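Chorismatase (Streptomyces hygroscopicus, PDB 4BPS) hydrolyses chorismate to pyruvate and (3R,4R)-3,4-dihydroxy-3,4-dihydrobenzoate, a step in the biosynthesis of the immunosuppressants FK506 and FK520. Local coordinates at residues A61-T66 and G183-G188; N139-I144 and G187-V192; P207-A212 and A246-H251. One frame throughout, in Å; residues are numbered along the deposited sequence.

Contact 1 (A61-T66 and G183-G188); sequences AVHTTT and GAHGGG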
ATOM      1  N   ALA A  61      -4.294  -7.897  11.852  1.00  5.02           N
ATOM      2  CA  ALA A  61      -4.133  -6.600  12.471  1.00  5.18           C
ATOM      3  C   ALA A  61      -2.682  -6.180  12.374  1.00  4.82           C
ATOM      4  O   ALA A  61      -1.781  -7.000  12.611  1.00  5.28           O
ATOM      5  CB  ALA A  61      -4.569  -6.643  13.927  1.00  6.27           C
ATOM      6  N   VAL A  62      -2.461  -4.909  12.037  1.00  4.83           N
ATOM      7  CA  VAL A  62      -1.107  -4.363  11.990  1.00  5.45           C
ATOM      8  C   VAL A  62      -0.985  -3.198  12.958  1.00  5.03           C
ATOM      9  O   VAL A  62      -1.960  -2.473  13.227  1.00  5.60           O
ATOM     10  CB  VAL A  62      -0.712  -3.924  10.537  1.00  5.78           C
ATOM     11  CG1 VAL A  62      -0.551  -5.150   9.645  1.00  6.57           C
ATOM     12  CG2 VAL A  62      -1.739  -2.925   9.948  1.00  5.80           C
ATOM     13  N   HIS A  63       0.208  -3.058  13.507  1.00  5.35           N
ATOM     14  CA  HIS A  63       0.447  -2.095  14.586  1.00  5.22           C
ATOM     15  C   HIS A  63       0.933  -0.774  13.983  1.00  5.45           C
ATOM     16  O   HIS A  63       2.106  -0.405  14.080  1.00  6.16           O
ATOM     17  CB  HIS A  63       1.423  -2.681  15.597  1.00  6.18           C
ATOM     18  CG  HIS A  63       1.525  -1.903  16.874  1.00  6.16           C
ATOM     19  ND1 HIS A  63       2.130  -2.409  18.000  1.00  6.43           N
ATOM     20  CD2 HIS A  63       1.119  -0.644  17.190  1.00  5.98           C
ATOM     21  CE1 HIS A  63       2.076  -1.503  18.960  1.00  6.63           C
ATOM     22  NE2 HIS A  63       1.470  -0.422  18.495  1.00  6.26           N
ATOM     23  N   THR A  64      -0.004  -0.073  13.360  1.00  5.10           N
ATOM     24  CA  THR A  64       0.316   1.110  12.572  1.00  5.52           C
ATOM     25  C   THR A  64      -0.029   2.429  13.258  1.00  5.67           C
ATOM     26  O   THR A  64       0.163   3.499  12.660  1.00  6.20           O
ATOM     27  CB  THR A  64      -0.357   1.046  11.224  1.00  5.70           C
ATOM     28  OG1 THR A  64      -1.730   0.687  11.437  1.00  5.56           O
ATOM     29  CG2 THR A  64       0.340   0.021  10.318  1.00  6.36           C
ATOM     30  N   THR A  65      -0.478   2.383  14.517  1.00  5.50           N
ATOM     31  CA  THR A  65      -0.625   3.619  15.278  1.00  6.35           C
ATOM     32  C   THR A  65      -0.469   3.361  16.768  1.00  5.75           C
ATOM     33  O   THR A  65      -0.284   2.222  17.182  1.00  6.21           O
ATOM     34  CB  THR A  65      -1.922   4.361  14.901  1.00  6.89           C
ATOM     35  OG1 THR A  65      -1.779   5.738  15.320  1.00  7.28           O
ATOM     36  CG2 THR A  65      -3.149   3.669  15.512  1.00  7.99           C
ATOM     37  N   THR A  66      -0.492   4.435  17.554  1.00  6.17           N
ATOM     38  CA  THR A  66      -0.109   4.375  18.961  1.00  6.75           C
ATOM     39  C   THR A  66      -1.233   4.750  19.914  1.00  7.29           C
ATOM     40  O   THR A  66      -1.018   4.756  21.119  1.00  8.69           O
ATOM     41  CB  THR A  66       1.110   5.275  19.239  1.00  8.02           C
ATOM     42  OG1 THR A  66       0.765   6.624  18.921  1.00  8.31           O
ATOM     43  CG2 THR A  66       2.318   4.831  18.422  1.00  8.56           C
ATOM     44  N   GLY A 183       6.225   2.075   8.413  1.00  5.26           N
ATOM     45  CA  GLY A 183       6.567   1.442   9.678  1.00  5.49           C
ATOM     46  C   GLY A 183       5.384   0.840  10.400  1.00  5.39           C
ATOM     47  O   GLY A 183       4.218   1.184  10.186  1.00  5.43           O
ATOM     48  N   ALA A 184       5.727  -0.074  11.294  1.00  5.31           N
ATOM     49  CA  ALA A 184       4.816  -0.554  12.323  1.00  5.69           C
ATOM     50  C   ALA A 184       5.579  -0.575  13.651  1.00  5.21           C
ATOM     51  O   ALA A 184       6.809  -0.627  13.680  1.00  5.69           O
ATOM     52  CB  ALA A 184       4.284  -1.954  11.966  1.00  6.37           C
ATOM     53  N   HIS A 185       4.828  -0.612  14.751  1.00  5.29           N
ATOM     54  CA  HIS A 185       5.421  -0.533  16.081  1.00  5.91           C
ATOM     55  C   HIS A 185       5.667  -1.914  16.705  1.00  6.33           C
ATOM     56  O   HIS A 185       6.110  -1.997  17.848  1.00  7.64           O
ATOM     57  CB  HIS A 185       4.536   0.292  17.014  1.00  6.16           C
ATOM     58  CG  HIS A 185       4.303   1.688  16.524  1.00  6.25           C
ATOM     59  ND1 HIS A 185       5.177   2.720  16.783  1.00  7.39           N
ATOM     60  CD2 HIS A 185       3.322   2.203  15.739  1.00  6.22           C
ATOM     61  CE1 HIS A 185       4.725   3.821  16.196  1.00  7.14           C
ATOM     62  NE2 HIS A 185       3.609   3.531  15.550  1.00  6.50           N
ATOM     63  N   GLY A 186       5.398  -2.974  15.946  1.00  5.86           N
ATOM     64  CA  GLY A 186       5.661  -4.337  16.348  1.00  5.99           C
ATOM     65  C   GLY A 186       5.146  -5.232  15.246  1.00  5.80           C
ATOM     66  O   GLY A 186       4.496  -4.771  14.317  1.00  6.39           O
ATOM     67  N   GLY A 187       5.443  -6.526  15.331  1.00  5.85           N
ATOM     68  CA  GLY A 187       4.832  -7.495  14.451  1.00  6.08           C
ATOM     69  C   GLY A 187       5.517  -7.810  13.141  1.00  5.42           C
ATOM     70  O   GLY A 187       4.837  -8.177  12.173  1.00  6.18           O
ATOM     71  N   GLY A 188       6.841  -7.716  13.069  1.00  5.29           N
ATOM     72  CA  GLY A 188       7.526  -8.151  11.856  1.00  5.71           C
ATOM     73  C   GLY A 188       7.044  -7.412  10.612  1.00  4.76           C
ATOM     74  O   GLY A 188       6.773  -6.209  10.639  1.00  5.45           O
TER
HETATM   75  O   HOH W   1       2.235  -5.102  12.647  1.00  5.62           O

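Contact 2 (N139-I144 and G187-V192); sequences NYVSGI and GGITCV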
ATOM      1  N   ASN A 139       3.288  -2.896   2.495  1.00  4.44           N
ATOM      2  CA  ASN A 139       4.279  -3.503   3.384  1.00  4.73           C
ATOM      3  C   ASN A 139       4.302  -2.698   4.674  1.00  4.09           C
ATOM      4  O   ASN A 139       4.669  -1.520   4.674  1.00  4.73           O
ATOM      5  CB  ASN A 139       5.679  -3.485   2.750  1.00  5.37           C
ATOM      6  CG  ASN A 139       5.682  -4.045   1.344  1.00  5.41           C
ATOM      7  OD1 ASN A 139       5.718  -5.255   1.164  1.00  6.19           O
ATOM      8  ND2 ASN A 139       5.617  -3.160   0.334  1.00  5.74           N
ATOM      9  N   TYR A 140       3.890  -3.358   5.758  1.00  4.08           N
ATOM     10  CA  TYR A 140       3.869  -2.752   7.102  1.00  4.41           C
ATOM     11  C   TYR A 140       5.053  -3.370   7.840  1.00  4.13           C
ATOM     12  O   TYR A 140       5.025  -4.559   8.171  1.00  4.52           O
ATOM     13  CB  TYR A 140       2.543  -3.030   7.795  1.00  4.87           C
ATOM     14  CG  TYR A 140       1.352  -2.481   7.012  1.00  4.88           C
ATOM     15  CD1 TYR A 140       1.085  -1.115   7.012  1.00  4.84           C
ATOM     16  CD2 TYR A 140       0.520  -3.303   6.263  1.00  5.16           C
ATOM     17  CE1 TYR A 140       0.023  -0.586   6.319  1.00  5.10           C
ATOM     18  CE2 TYR A 140      -0.558  -2.791   5.557  1.00  4.96           C
ATOM     19  CZ  TYR A 140      -0.809  -1.427   5.589  1.00  4.83           C
ATOM     20  OH  TYR A 140      -1.851  -0.854   4.923  1.00  5.39           O
ATOM     21  N   VAL A 141       6.104  -2.564   8.040  1.00  4.33           N
ATOM     22  CA  VAL A 141       7.437  -3.050   8.399  1.00  4.87           C
ATOM     23  C   VAL A 141       7.755  -2.614   9.819  1.00  4.65           C
ATOM     24  O   VAL A 141       8.053  -1.445  10.054  1.00  4.95           O
ATOM     25  CB  VAL A 141       8.487  -2.508   7.394  1.00  5.46           C
ATOM     26  CG1 VAL A 141       9.902  -2.997   7.759  1.00  5.92           C
ATOM     27  CG2 VAL A 141       8.143  -2.907   5.949  1.00  6.03           C
ATOM     28  N   SER A 142       7.713  -3.549  10.767  1.00  5.19           N
ATOM     29  CA  SER A 142       8.030  -3.240  12.144  1.00  5.85           C
ATOM     30  C   SER A 142       9.461  -2.700  12.295  1.00  5.48           C
ATOM     31  O   SER A 142      10.429  -3.324  11.866  1.00  6.13           O
ATOM     32  CB  SER A 142       7.904  -4.483  12.975  1.00  6.44           C
ATOM     33  OG  SER A 142       8.256  -4.219  14.317  1.00  6.69           O
ATOM     34  N   GLY A 143       9.596  -1.532  12.906  1.00  5.23           N
ATOM     35  CA  GLY A 143      10.921  -0.977  13.147  1.00  5.45           C
ATOM     36  C   GLY A 143      11.628  -0.599  11.859  1.00  5.28           C
ATOM     37  O   GLY A 143      12.835  -0.847  11.719  1.00  5.51           O
ATOM     38  N   ILE A 144      10.910   0.029  10.932  1.00  4.99           N
ATOM     39  CA  ILE A 144      11.439   0.285   9.602  1.00  5.32           C
ATOM     40  C   ILE A 144      12.757   1.077   9.602  1.00  4.84           C
ATOM     41  O   ILE A 144      13.580   0.878   8.702  1.00  5.40           O
ATOM     42  CB  ILE A 144      10.335   0.990   8.754  1.00  5.84           C
ATOM     43  CG1 ILE A 144      10.655   0.988   7.255  1.00  5.69           C
ATOM     44  CG2 ILE A 144      10.034   2.410   9.268  1.00  6.30           C
ATOM     45  CD1 ILE A 144       9.428   1.352   6.403  1.00  5.94           C
ATOM     46  N   GLY A 187       5.443  -6.526  15.331  1.00  5.85           N
ATOM     47  CA  GLY A 187       4.832  -7.495  14.451  1.00  6.08           C
ATOM     48  C   GLY A 187       5.517  -7.810  13.141  1.00  5.42           C
ATOM     49  O   GLY A 187       4.837  -8.177  12.173  1.00  6.18           O
ATOM     50  N   GLY A 188       6.841  -7.716  13.069  1.00  5.29           N
ATOM     51  CA  GLY A 188       7.526  -8.151  11.856  1.00  5.71           C
ATOM     52  C   GLY A 188       7.044  -7.412  10.612  1.00  4.76           C
ATOM     53  O   GLY A 188       6.773  -6.209  10.639  1.00  5.45           O
ATOM     54  N   ILE A 189       6.962  -8.140   9.500  1.00  5.09           N
ATOM     55  CA  ILE A 189       6.618  -7.539   8.220  1.00  4.89           C
ATOM     56  C   ILE A 189       5.341  -8.186   7.700  1.00  4.57           C
ATOM     57  O   ILE A 189       5.265  -9.400   7.574  1.00  5.38           O
ATOM     58  CB  ILE A 189       7.748  -7.655   7.204  1.00  5.19           C
ATOM     59  CG1 ILE A 189       9.009  -6.936   7.728  1.00  5.88           C
ATOM     60  CG2 ILE A 189       7.310  -7.062   5.853  1.00  6.35           C
ATOM     61  CD1 ILE A 189      10.189  -6.928   6.791  1.00  6.68           C
ATOM     62  N   THR A 190       4.349  -7.342   7.386  1.00  4.69           N
ATOM     63  CA  THR A 190       3.070  -7.777   6.839  1.00  4.74           C
ATOM     64  C   THR A 190       2.945  -7.234   5.416  1.00  4.69           C
ATOM     65  O   THR A 190       3.179  -6.045   5.184  1.00  5.00           O
ATOM     66  CB  THR A 190       1.914  -7.257   7.695  1.00  5.30           C
ATOM     67  OG1 THR A 190       2.068  -7.690   9.045  1.00  5.23           O
ATOM     68  CG2 THR A 190       0.552  -7.724   7.192  1.00  5.72           C
ATOM     69  N   CYS A 191       2.545  -8.115   4.505  1.00  4.78           N
ATOM     70  CA  CYS A 191       2.308  -7.769   3.109  1.00  5.09           C
ATOM     71  C   CYS A 191       0.845  -8.025   2.744  1.00  5.07           C
ATOM     72  O   CYS A 191       0.290  -9.099   3.027  1.00  5.93           O
ATOM     73  CB  CYS A 191       3.216  -8.600   2.204  1.00  5.83           C
ATOM     74  SG  CYS A 191       2.959  -8.358   0.414  1.00  8.34           S
ATOM     75  N   VAL A 192       0.225  -7.005   2.146  1.00  4.77           N
ATOM     76  CA  VAL A 192      -1.138  -7.092   1.650  1.00  5.04           C
ATOM     77  C   VAL A 192      -1.074  -6.855   0.154  1.00  4.68           C
ATOM     78  O   VAL A 192      -0.310  -6.000  -0.287  1.00  4.82           O
ATOM     79  CB  VAL A 192      -2.023  -6.007   2.328  1.00  5.34           C
ATOM     80  CG1 VAL A 192      -3.468  -6.078   1.865  1.00  5.88           C
ATOM     81  CG2 VAL A 192      -1.917  -6.075   3.840  1.00  5.82           C
TER
HETATM   82  O   HOH W   2       3.787  -5.830  10.389  1.00  5.68           O

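Contact 3 (P207-A212 and A246-H251); sequences PAVLTA and AGILGH. With 3EB (3-(2-carboxyethyl)benzoic acid), chain B.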
ATOM      1  N   PRO A 207       6.234  12.466 -13.220  1.00  7.61           N
ATOM      2  CA  PRO A 207       7.296  13.113 -14.019  1.00  9.46           C
ATOM      3  C   PRO A 207       8.430  13.885 -13.326  1.00 10.64           C
ATOM      4  O   PRO A 207       9.443  14.232 -13.955  1.00 10.89           O
ATOM      5  CB  PRO A 207       6.504  14.132 -14.859  1.00 11.73           C
ATOM      6  CG  PRO A 207       5.168  13.738 -14.863  1.00 11.69           C
ATOM      7  CD  PRO A 207       4.894  12.893 -13.653  1.00  8.86           C
ATOM      8  N   ALA A 208       8.239  14.211 -12.066  1.00 10.18           N
ATOM      9  CA  ALA A 208       9.285  14.916 -11.285  1.00  8.44           C
ATOM     10  C   ALA A 208       9.840  14.053 -10.153  1.00  6.32           C
ATOM     11  O   ALA A 208      10.490  14.582  -9.234  1.00  6.49           O
ATOM     12  CB  ALA A 208       8.726  16.224 -10.736  1.00  9.53           C
ATOM     13  N   VAL A 209       9.593  12.740 -10.220  1.00  6.33           N
ATOM     14  CA  VAL A 209      10.080  11.827  -9.185  1.00  6.79           C
ATOM     15  C   VAL A 209      10.762  10.673  -9.884  1.00  6.01           C
ATOM     16  O   VAL A 209      10.228  10.103 -10.843  1.00  6.63           O
ATOM     17  CB  VAL A 209       8.932  11.346  -8.262  1.00  9.35           C
ATOM     18  CG1 VAL A 209       9.412  10.271  -7.293  1.00  9.74           C
ATOM     19  CG2 VAL A 209       8.374  12.542  -7.466  1.00 11.19           C
ATOM     20  N   LEU A 210      11.956  10.335  -9.412  1.00  5.57           N
ATOM     21  CA  LEU A 210      12.717   9.265 -10.017  1.00  5.50           C
ATOM     22  C   LEU A 210      12.031   7.913  -9.766  1.00  5.42           C
ATOM     23  O   LEU A 210      11.582   7.624  -8.659  1.00  6.01           O
ATOM     24  CB  LEU A 210      14.128   9.260  -9.418  1.00  6.19           C
ATOM     25  CG  LEU A 210      15.149   8.298 -10.039  1.00  6.67           C
ATOM     26  CD1 LEU A 210      15.390   8.565 -11.526  1.00  7.82           C
ATOM     27  CD2 LEU A 210      16.455   8.370  -9.262  1.00  6.97           C
ATOM     28  N   THR A 211      11.992   7.070 -10.792  1.00  5.59           N
ATOM     29  CA  THR A 211      11.485   5.704 -10.646  1.00  5.98           C
ATOM     30  C   THR A 211      12.230   4.988  -9.529  1.00  5.64           C
ATOM     31  O   THR A 211      13.469   5.021  -9.480  1.00  5.76           O
ATOM     32  CB  THR A 211      11.637   4.991 -11.983  1.00  6.98           C
ATOM     33  OG1 THR A 211      10.751   5.624 -12.916  1.00  7.69           O
ATOM     34  CG2 THR A 211      11.294   3.520 -11.915  1.00  7.35           C
ATOM     35  N   ALA A 212      11.476   4.361  -8.627  1.00  5.56           N
ATOM     36  CA  ALA A 212      12.038   3.819  -7.384  1.00  5.55           C
ATOM     37  C   ALA A 212      13.219   2.887  -7.653  1.00  5.22           C
ATOM     38  O   ALA A 212      14.262   3.003  -6.993  1.00  5.52           O
ATOM     39  CB  ALA A 212      10.941   3.133  -6.569  1.00  5.92           C
ATOM     40  N   ALA A 246       5.393  10.692  -0.711  1.00  5.31           N
ATOM     41  CA  ALA A 246       6.203  11.457   0.225  1.00  5.74           C
ATOM     42  C   ALA A 246       6.610  12.809  -0.344  1.00  5.34           C
ATOM     43  O   ALA A 246       6.428  13.097  -1.543  1.00  6.01           O
ATOM     44  CB  ALA A 246       7.468  10.671   0.564  1.00  6.65           C
ATOM     45  N   GLY A 247       7.203  13.627   0.529  1.00  5.45           N
ATOM     46  CA  GLY A 247       7.790  14.909   0.145  1.00  6.11           C
ATOM     47  C   GLY A 247       9.189  14.730  -0.436  1.00  6.29           C
ATOM     48  O   GLY A 247      10.206  15.006   0.237  1.00  7.36           O
ATOM     49  N   ILE A 248       9.211  14.249  -1.676  1.00  6.52           N
ATOM     50  CA  ILE A 248      10.421  13.982  -2.425  0.65  6.76           C
ATOM     51  C   ILE A 248      10.323  14.700  -3.782  1.00  6.52           C
ATOM     52  O   ILE A 248       9.229  14.816  -4.360  1.00  8.52           O
ATOM     53  CB  ILE A 248      10.576  12.433  -2.632  0.65  7.53           C
ATOM     54  CG1 ILE A 248      11.148  11.757  -1.378  0.65  7.85           C
ATOM     55  CG2 ILE A 248      11.458  12.082  -3.814  0.65  7.27           C
ATOM     56  CD1 ILE A 248      10.998  10.230  -1.354  0.65  8.22           C
ATOM     57  N   LEU A 249      11.465  15.164  -4.277  1.00  5.96           N
ATOM     58  CA  LEU A 249      11.570  15.681  -5.646  0.54  7.09           C
ATOM     59  C   LEU A 249      12.811  15.003  -6.247  1.00  5.96           C
ATOM     60  O   LEU A 249      13.890  14.976  -5.635  1.00  6.29           O
ATOM     61  CB  LEU A 249      11.521  17.214  -5.696  0.54  9.38           C
ATOM     62  CG  LEU A 249      10.148  17.818  -5.273  0.54  9.67           C
ATOM     63  CD1 LEU A 249      10.242  19.333  -5.207  0.54 10.43           C
ATOM     64  CD2 LEU A 249       8.859  17.391  -6.091  0.54  9.70           C
ATOM     65  N   GLY A 250      12.667  14.403  -7.420  1.00  5.78           N
ATOM     66  CA  GLY A 250      13.700  13.518  -7.944  1.00  5.99           C
ATOM     67  C   GLY A 250      13.703  12.277  -7.069  1.00  5.90           C
ATOM     68  O   GLY A 250      12.649  11.631  -6.928  1.00  6.49           O
ATOM     69  N   HIS A 251      14.846  11.956  -6.442  1.00  5.72           N
ATOM     70  CA  HIS A 251      14.871  10.944  -5.388  1.00  5.61           C
ATOM     71  C   HIS A 251      15.008  11.575  -4.007  1.00  5.32           C
ATOM     72  O   HIS A 251      15.007  10.856  -3.011  1.00  6.42           O
ATOM     73  CB  HIS A 251      15.997   9.920  -5.583  1.00  5.86           C
ATOM     74  CG  HIS A 251      17.359  10.537  -5.595  1.00  5.95           C
ATOM     75  ND1 HIS A 251      17.955  11.073  -4.469  1.00  6.64           N
ATOM     76  CD2 HIS A 251      18.207  10.750  -6.627  1.00  6.37           C
ATOM     77  CE1 HIS A 251      19.118  11.589  -4.817  1.00  7.24           C
ATOM     78  NE2 HIS A 251      19.292  11.411  -6.117  1.00  7.14           N
TER
HETATM   79  C   3EB B1345       9.598   7.001  -1.694  1.00  5.35           C
HETATM   80  O   3EB B1345      10.609   6.334  -1.941  1.00  5.73           O
HETATM   81  CA  3EB B1345       9.013   7.081  -0.311  1.00  5.53           C
HETATM   82  OAB 3EB B1345       9.288   0.585  -0.374  1.00  5.47           O
HETATM   83  OAD 3EB B1345       7.239  -0.038  -0.954  1.00  5.49           O
HETATM   84  CAE 3EB B1345       6.880   4.975  -0.853  1.00  5.28           C
HETATM   85  CAF 3EB B1345       6.062   3.978  -1.368  1.00  4.97           C
HETATM   86  CAG 3EB B1345       8.091   4.652  -0.239  1.00  4.77           C
HETATM   87  CAH 3EB B1345       6.431   2.647  -1.269  1.00  5.00           C
HETATM   88  CAL 3EB B1345       8.102   0.867  -0.640  1.00  5.09           C
HETATM   89  CAM 3EB B1345       8.457   3.308  -0.166  1.00  4.86           C
HETATM   90  CAN 3EB B1345       7.648   2.300  -0.692  1.00  5.07           C
HETATM   91  OXT 3EB B1345       9.011   7.721  -2.589  1.00  5.69           O
HETATM   92  C2  3EB B1345       8.987   5.707   0.390  1.00  5.40           C

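Contact 1 (A61-T66 and G183-G188)
An inverse gamma turn centred on His63, following strand 57-62, meets the backbone of Ala184 and His185 as strand 178-184 runs out. The turn is closed by a weak bond from Thr64 N to Val62 O, and His63 O accepts the amide of His185. That bond, His185 N to His63 O, measures 2.8 Å and is nearly straight, 161° at the hydrogen, with the donor in the carbonyl plane. Ala184 CB lies 3.4 Å from the same His63 O, and His185 CD2 brings its ring edge to 3.3 Å from it.

Both imidazoles then act as platforms. His63 CG stands anti to the backbone N (chi1 -168°), on the side of 183-188, and His185 CB sits over the centre of one face of the ring in a CH-pi contact, 3.5 Å from His63 NE2. The two rings themselves are oblique, planes at 51°. On one face of the His185 ring, Thr66 CG2 is offset toward the rim, 3.4 Å from His185 NE2. His327 takes up the polar ends here, its O bonded to His185 NE2 and its ND1 to Thr66 OG1.

In the YjgF-like architecture this joins two sheets, strand 57-62 belonging to one and strand 178-184 lying at the edge of another. An alanine in place of His63 would probably leave His185 CB without its aromatic platform and open a gap beside Gly186. Water 1 bridges the two segments, accepting from His63 N at 3.0 Å and donating to Gly186 O at 2.8 Å.

Contact 2 (N139-I144 and G187-V192)
The Tyr140 ring takes Val192 at its edge, CG2 lying near the ring plane at 3.9 Å from Tyr140 CE2. The ring of His44 also meets this phenol, steeply inclined to it, and Lys297 NZ bonds its hydroxyl. The other flat group, the Asn139 carboxamide, is fixed at both ends: OD1 bonds Tyr119 OH and ND2 bonds Thr180 O, which settles its rotation while Asn139 touches the bound 3-(2-carboxyethyl)benzoic acid.

Strands 133-142 and 189-196 are antiparallel neighbours in the mixed sheet of the YjgF-like fold, their axes 4.7 Å apart here. Tyr140 and Thr190 form the hydrogen-bonded pair: Tyr140 N reaches Thr190 O at 2.8 Å, and Thr190 N returns to Tyr140 O at 3.0 Å. The non-hydrogen-bonded pairs, Asn139 with Cys191 and Val141 with Ile189, send their side chains to the opposite face from Tyr140 and Thr190. There Val141 and Ile189 lie side by side, pointing the same way, and with Val141 CG1 anti to its backbone N (chi1 180°) that methyl comes within 4.0 Å of Ile189 CG1. Helices 112-129 and 154-169 pack over this face.

Beyond the last bridge, Ser142 N still bonds Gly188 O, 2.8 Å, with the donor tilted 31° from the carbonyl plane. The chain then swings away in a type II turn from Val141 to Ile144, in which Gly143 supplies the positive phi. On the Tyr140 side, water 2 lies 2.8 Å from Tyr140 O, to which it probably donates, and 2.9 Å from Thr190 OG1.

Contact 3 (P207-A212 and A246-H251)
Val209 and Gly250 form a single backbone bridge, tying the loop between strands 201-204 and 229-232 to the end of strand 239-249, beside the substrate pocket. Two hydrogen bonds frame it. Gly250 N donates to Ala208 O at 2.8 Å, and Leu210 N donates to Gly250 O at 2.9 Å, approaching from 61° out of the carbonyl plane. Gly250 meets both partners with a positive phi of 69°, a backbone shape that glycine adopts easily.

Toward the pocket, Val209 packs on Arg228, a substrate-binding residue that is hydrogen-bonded to the bound 3-(2-carboxyethyl)benzoic acid. Tyr215, Tyr155 and Arg162 also bond this ligand, and Ile248 lines the same site.

Side-chain contacts between the segments are few. Two are van der Waals contacts of a methyl with a carbonyl oxygen: Val209 CG1 rests 3.5 Å from Gly250 O, and Val209 CG2 lies 3.9 Å from Ile248 O. His251, whose ND1 is bonded to Tyr219 OH, runs side by side with Leu210, and Leu210 CD2 sits at the edge of the imidazole, 4.0 Å from His251 CD2.

Contacts 1 and 2 are neighbours, sharing Gly187 and Gly188 and reaching the same sheet, in which strand 133-142 lies between 178-184 and 189-196. They also touch directly: Ala184 N is 3.0 Å from Val141 O, a probable hydrogen bond, and Thr64 CG2 packs 3.6 Å from Tyr140 CD1. Contact 2 is buried and built on paired strands; contact 1 is partly buried, at strand ends, and leans on imidazole faces. Contact 3 lies at the surface, its centre about 26 Å from that of contact 1 and 23 Å from that of contact 2, with one backbone bridge and sparse side-chain packing. Contacts 2 and 3 nevertheless each give the ligand pocket a residue, Asn139 and Ile248.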